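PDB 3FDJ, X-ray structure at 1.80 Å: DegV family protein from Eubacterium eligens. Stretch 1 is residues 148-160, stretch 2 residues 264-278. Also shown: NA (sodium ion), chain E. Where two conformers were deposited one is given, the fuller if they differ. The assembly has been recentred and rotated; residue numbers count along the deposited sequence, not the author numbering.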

# COMPACT_ATOMS: atom_id res chain seq x y z
N ALA A 148 -3.83 -13.73 11.32
CA ALA A 148 -3.38 -13.49 12.68
C ALA A 148 -2.18 -12.53 12.70
O ALA A 148 -2.11 -11.61 13.53
CB ALA A 148 -3.01 -14.82 13.34
N TYR A 149 -1.24 -12.76 11.78
CA TYR A 149 -0.04 -11.92 11.61
C TYR A 149 -0.42 -10.46 11.32
O TYR A 149 0.17 -9.51 11.89
CB TYR A 149 0.85 -12.51 10.51
CG TYR A 149 2.04 -11.64 10.19
CD1 TYR A 149 3.21 -11.75 10.93
CD2 TYR A 149 1.98 -10.68 9.19
CE1 TYR A 149 4.31 -10.92 10.65
CE2 TYR A 149 3.06 -9.86 8.89
CZ TYR A 149 4.23 -9.99 9.62
OH TYR A 149 5.32 -9.19 9.36
N MSE A 150 -1.42 -10.28 10.46
CA MSE A 150 -1.89 -8.93 10.09
C MSE A 150 -2.41 -8.09 11.25
O MSE A 150 -2.31 -6.85 11.25
CB MSE A 150 -2.97 -9.07 9.01
CG MSE A 150 -2.38 -9.37 7.65
SE MSE A 150 -3.75 -10.10 6.46
CE MSE A 150 -4.98 -8.63 6.45
N GLN A 151 -2.94 -8.75 12.26
CA GLN A 151 -3.40 -8.05 13.45
C GLN A 151 -2.27 -7.33 14.17
O GLN A 151 -2.53 -6.38 14.91
CB GLN A 151 -4.13 -9.03 14.39
CG GLN A 151 -5.42 -9.51 13.78
CD GLN A 151 -6.25 -10.38 14.71
OE1 GLN A 151 -5.76 -10.96 15.69
NE2 GLN A 151 -7.52 -10.51 14.39
N LYS A 152 -1.03 -7.81 13.98
CA LYS A 152 0.17 -7.25 14.59
C LYS A 152 0.95 -6.40 13.59
O LYS A 152 2.21 -6.42 13.57
CB LYS A 152 1.07 -8.36 15.15
CG LYS A 152 0.39 -9.23 16.18
CD LYS A 152 1.34 -10.31 16.71
CE LYS A 152 0.74 -11.01 17.92
NZ LYS A 152 0.49 -10.06 19.07
N THR A 153 0.23 -5.67 12.74
CA THR A 153 0.84 -4.73 11.80
C THR A 153 0.02 -3.42 11.80
O THR A 153 -1.18 -3.45 12.08
CB THR A 153 0.95 -5.27 10.34
OG1 THR A 153 -0.36 -5.47 9.79
CG2 THR A 153 1.74 -6.60 10.28
N ARG A 154 0.67 -2.29 11.51
CA ARG A 154 0.03 -0.99 11.48
C ARG A 154 0.57 -0.18 10.32
O ARG A 154 1.65 -0.46 9.81
CB ARG A 154 0.31 -0.22 12.76
CG ARG A 154 -0.34 -0.81 14.01
CD ARG A 154 -1.88 -0.74 14.01
NE ARG A 154 -2.37 0.63 13.87
CZ ARG A 154 -2.51 1.53 14.84
NH1 ARG A 154 -2.24 1.23 16.10
NH2 ARG A 154 -2.98 2.75 14.53
N LEU A 155 -0.18 0.84 9.95
CA LEU A 155 0.24 1.79 8.94
C LEU A 155 0.02 3.21 9.42
O LEU A 155 -1.03 3.53 9.98
CB LEU A 155 -0.53 1.58 7.63
CG LEU A 155 -0.21 2.56 6.50
CD1 LEU A 155 -0.24 1.84 5.15
CD2 LEU A 155 -1.13 3.75 6.50
N PHE A 156 1.00 4.06 9.16
CA PHE A 156 0.87 5.49 9.38
C PHE A 156 1.31 6.23 8.13
O PHE A 156 2.16 5.74 7.36
CB PHE A 156 1.71 5.93 10.58
CG PHE A 156 1.31 5.30 11.87
CD1 PHE A 156 0.21 5.77 12.59
CD2 PHE A 156 2.01 4.20 12.36
CE1 PHE A 156 -0.19 5.16 13.76
CE2 PHE A 156 1.61 3.60 13.56
CZ PHE A 156 0.51 4.07 14.25
N CYS A 157 0.76 7.42 7.93
CA CYS A 157 1.14 8.22 6.78
C CYS A 157 1.24 9.68 7.18
O CYS A 157 0.67 10.10 8.17
CB CYS A 157 0.17 8.03 5.63
SG CYS A 157 -1.49 8.55 5.97
N SER A 158 1.99 10.43 6.39
CA SER A 158 2.00 11.88 6.48
C SER A 158 1.88 12.46 5.08
O SER A 158 2.74 12.21 4.21
CB SER A 158 3.28 12.36 7.15
OG SER A 158 3.24 13.77 7.32
N LEU A 159 0.81 13.20 4.83
CA LEU A 159 0.47 13.69 3.51
C LEU A 159 0.49 15.22 3.47
O LEU A 159 -0.11 15.87 4.32
CB LEU A 159 -0.89 13.16 3.09
CG LEU A 159 -1.09 11.66 3.24
CD1 LEU A 159 -2.46 11.24 2.71
CD2 LEU A 159 0.05 10.87 2.52
N LYS A 160 1.15 15.79 2.47
CA LYS A 160 1.25 17.23 2.32
C LYS A 160 0.07 17.79 1.55
O LYS A 160 -0.18 19.01 1.59
CB LYS A 160 2.56 17.60 1.62
CG LYS A 160 3.79 17.11 2.38
CD LYS A 160 5.07 17.78 1.88
CE LYS A 160 6.27 17.35 2.73
NZ LYS A 160 7.48 18.13 2.38
N TYR A 264 -0.28 8.87 -6.71
CA TYR A 264 -1.47 9.67 -7.00
C TYR A 264 -2.20 10.10 -5.72
O TYR A 264 -2.52 11.27 -5.56
CB TYR A 264 -2.42 8.92 -7.96
CG TYR A 264 -3.72 9.63 -8.21
CD1 TYR A 264 -3.77 10.69 -9.10
CD2 TYR A 264 -4.88 9.27 -7.53
CE1 TYR A 264 -4.94 11.40 -9.30
CE2 TYR A 264 -6.09 9.97 -7.75
CZ TYR A 264 -6.10 11.03 -8.64
OH TYR A 264 -7.24 11.75 -8.88
N TYR A 265 -2.44 9.16 -4.81
CA TYR A 265 -3.25 9.42 -3.63
C TYR A 265 -2.48 10.01 -2.45
O TYR A 265 -3.04 10.80 -1.68
CB TYR A 265 -4.02 8.16 -3.21
CG TYR A 265 -5.27 7.93 -4.02
CD1 TYR A 265 -6.31 8.87 -4.02
CD2 TYR A 265 -5.42 6.79 -4.83
CE1 TYR A 265 -7.47 8.67 -4.77
CE2 TYR A 265 -6.59 6.59 -5.57
CZ TYR A 265 -7.60 7.52 -5.52
OH TYR A 265 -8.74 7.35 -6.28
N ALA A 266 -1.21 9.64 -2.29
CA ALA A 266 -0.37 10.24 -1.23
C ALA A 266 0.18 11.61 -1.61
O ALA A 266 0.45 12.44 -0.74
CB ALA A 266 0.76 9.29 -0.82
N GLU A 267 0.34 11.82 -2.92
CA GLU A 267 0.80 13.08 -3.53
C GLU A 267 2.26 13.41 -3.25
O GLU A 267 2.91 12.81 -2.40
CB GLU A 267 -0.13 14.25 -3.23
CG GLU A 267 -1.51 13.98 -3.80
CD GLU A 267 -2.40 15.21 -3.90
OE1 GLU A 267 -1.92 16.26 -4.40
OE2 GLU A 267 -3.59 15.09 -3.52
N ARG A 268 2.78 14.35 -4.03
CA ARG A 268 4.17 14.74 -3.89
C ARG A 268 4.45 15.13 -2.45
O ARG A 268 3.68 15.87 -1.82
CB ARG A 268 4.47 15.93 -4.81
CG ARG A 268 5.85 15.94 -5.34
CD ARG A 268 5.91 16.82 -6.59
NE ARG A 268 6.49 16.09 -7.72
CZ ARG A 268 6.29 16.37 -9.00
NH1 ARG A 268 5.49 17.37 -9.37
NH2 ARG A 268 6.89 15.65 -9.94
N GLY A 269 5.55 14.59 -1.93
CA GLY A 269 5.99 14.85 -0.57
C GLY A 269 5.55 13.79 0.41
O GLY A 269 6.04 13.73 1.54
N GLY A 270 4.58 12.97 0.02
CA GLY A 270 3.95 12.05 0.94
C GLY A 270 4.83 10.90 1.38
O GLY A 270 5.75 10.45 0.63
N ILE A 271 4.57 10.44 2.60
CA ILE A 271 5.22 9.28 3.20
C ILE A 271 4.16 8.29 3.67
O ILE A 271 3.11 8.70 4.18
CB ILE A 271 6.05 9.70 4.44
CG1 ILE A 271 7.23 10.60 4.02
CG2 ILE A 271 6.52 8.47 5.23
CD1 ILE A 271 8.28 9.89 3.23
N ILE A 272 4.41 6.99 3.50
CA ILE A 272 3.58 5.97 4.13
C ILE A 272 4.52 4.94 4.76
O ILE A 272 5.49 4.52 4.14
CB ILE A 272 2.67 5.24 3.13
CG1 ILE A 272 1.98 6.20 2.16
CG2 ILE A 272 1.66 4.38 3.89
CD1 ILE A 272 1.18 5.48 1.07
N LEU A 273 4.22 4.54 5.99
CA LEU A 273 5.01 3.53 6.64
C LEU A 273 4.18 2.44 7.25
O LEU A 273 3.05 2.66 7.67
CB LEU A 273 5.97 4.12 7.68
CG LEU A 273 5.57 4.51 9.08
CD1 LEU A 273 5.40 3.26 10.01
CD2 LEU A 273 6.66 5.44 9.66
N SER A 274 4.73 1.25 7.26
CA SER A 274 4.10 0.15 7.93
C SER A 274 5.09 -0.61 8.79
O SER A 274 6.30 -0.65 8.49
CB SER A 274 3.42 -0.77 6.92
OG SER A 274 2.70 -1.78 7.60
N CYS A 275 4.59 -1.19 9.89
CA CYS A 275 5.45 -1.93 10.81
C CYS A 275 4.75 -3.12 11.44
O CYS A 275 3.53 -3.14 11.55
CB CYS A 275 5.96 -1.02 11.92
SG CYS A 275 4.69 -0.31 12.94
N GLU A 276 5.56 -4.09 11.85
CA GLU A 276 5.13 -5.13 12.78
C GLU A 276 5.13 -4.59 14.20
O GLU A 276 6.08 -3.88 14.60
CB GLU A 276 6.14 -6.28 12.80
CG GLU A 276 6.23 -7.08 11.60
CD GLU A 276 7.34 -8.14 11.69
OE1 GLU A 276 8.37 -7.91 12.40
OE2 GLU A 276 7.19 -9.18 11.03
N THR A 277 4.12 -4.95 14.97
CA THR A 277 4.03 -4.59 16.38
C THR A 277 4.06 -5.86 17.24
O THR A 277 4.01 -6.96 16.72
CB THR A 277 2.73 -3.83 16.68
OG1 THR A 277 1.57 -4.63 16.36
CG2 THR A 277 2.66 -2.51 15.84
N LYS A 278 4.16 -5.70 18.56
CA LYS A 278 4.01 -6.85 19.47
C LYS A 278 2.55 -7.42 19.44
O LYS A 278 1.63 -6.82 18.82
CB LYS A 278 4.42 -6.43 20.89
CG LYS A 278 3.46 -5.47 21.49
CD LYS A 278 3.87 -4.97 22.86
CE LYS A 278 2.65 -4.37 23.57
NZ LYS A 278 1.68 -3.76 22.60
NA NA E . 0.24 21.10 3.03
O HOH W 1 -0.88 -3.90 15.77
O HOH W 2 -1.44 -6.68 17.91
O HOH W 3 5.10 13.75 4.14
O HOH W 4 1.71 14.66 -0.04
O HOH W 5 2.37 21.07 2.98
O HOH W 6 0.40 22.22 1.06

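Two neighbouring antiparallel strands, 153-159 and 271-276, form the heart of this contact; their directions differ by 163° and their axes approach to 4.7 Å. Stretch 2 reaches its strand from a helix that ends at Ala-266. There the CB of Ala-266 lies 3.8 Å from CD2 of Leu-159, an apolar contact in which a small residue receives a branched one where the helix stops.

The chain then turns into the strand. Glu-267 leaves helical geometry with a positive phi and opens a type II turn to Gly-270, closed by Gly-270 N donating to Glu-267 O at 2.9 Å. Gly-269, with phi 96°, sits where a CB would jam against the preceding carbonyl and would also fall 2.6 Å from CD of Lys-160, so backbone and neighbour both call for glycine. At Gly-270 the limit is the helix end: a CB would lie 2.6 Å from Ala-266 O. Water binds the turn to the opposite strand, one molecule donating to both Gly-269 O and Ser-158 O, each at 2.8 Å.

From Ile-271 the ladder follows a regular rhythm. Ile-271 N donates to Ser-158 O at 3.0 Å, and Ser-158 N returns the bond to Ile-271 O at 3.0 Å. Ile-272 faces Cys-157 in a non-hydrogen-bonded pair, and its CG2 packs 3.4 Å from CD1 of Leu-155, two residues along on the same face. Leu-273 N to Phe-156 O is 2.7 Å and nearly straight, with Phe-156 N to Leu-273 O at 2.9 Å in return. On the face shared by these two residues, Leu-273 CD1 meets the edge of the Phe-156 ring, 4.2 Å from CD2.

Ser-274 adds a side-chain bond to the ladder: its OG donates to Arg-154 O at 2.8 Å, and the same carbonyl accepts from Cys-275 N at 3.0 Å. Arg-154 N completes that pair by donating to Cys-275 O at 3.0 Å. At the narrow pairs, CA-H groups also approach carbonyls, as where Thr-153 CA lies 3.1 Å from Cys-275 O.

Glu-276 pairs with Thr-153, but its carboxylate reaches back to the helical segment, where Tyr-149 OH donates to Glu-276 OE2 at 2.5 Å, a short bond made at the edge of the ring. Thr-277 extends the backbone bonding past that pair, its N donating to Lys-152 O at 2.8 Å. Beside it, a water joins Thr-277 OG1 (2.6 Å) to Gln-151 O (3.1 Å). The rule is alternation: hydrogen-bonded pairs alternate with narrow ones, and side-chain bonds from Ser-274 and Glu-276 add to the backbone ladder.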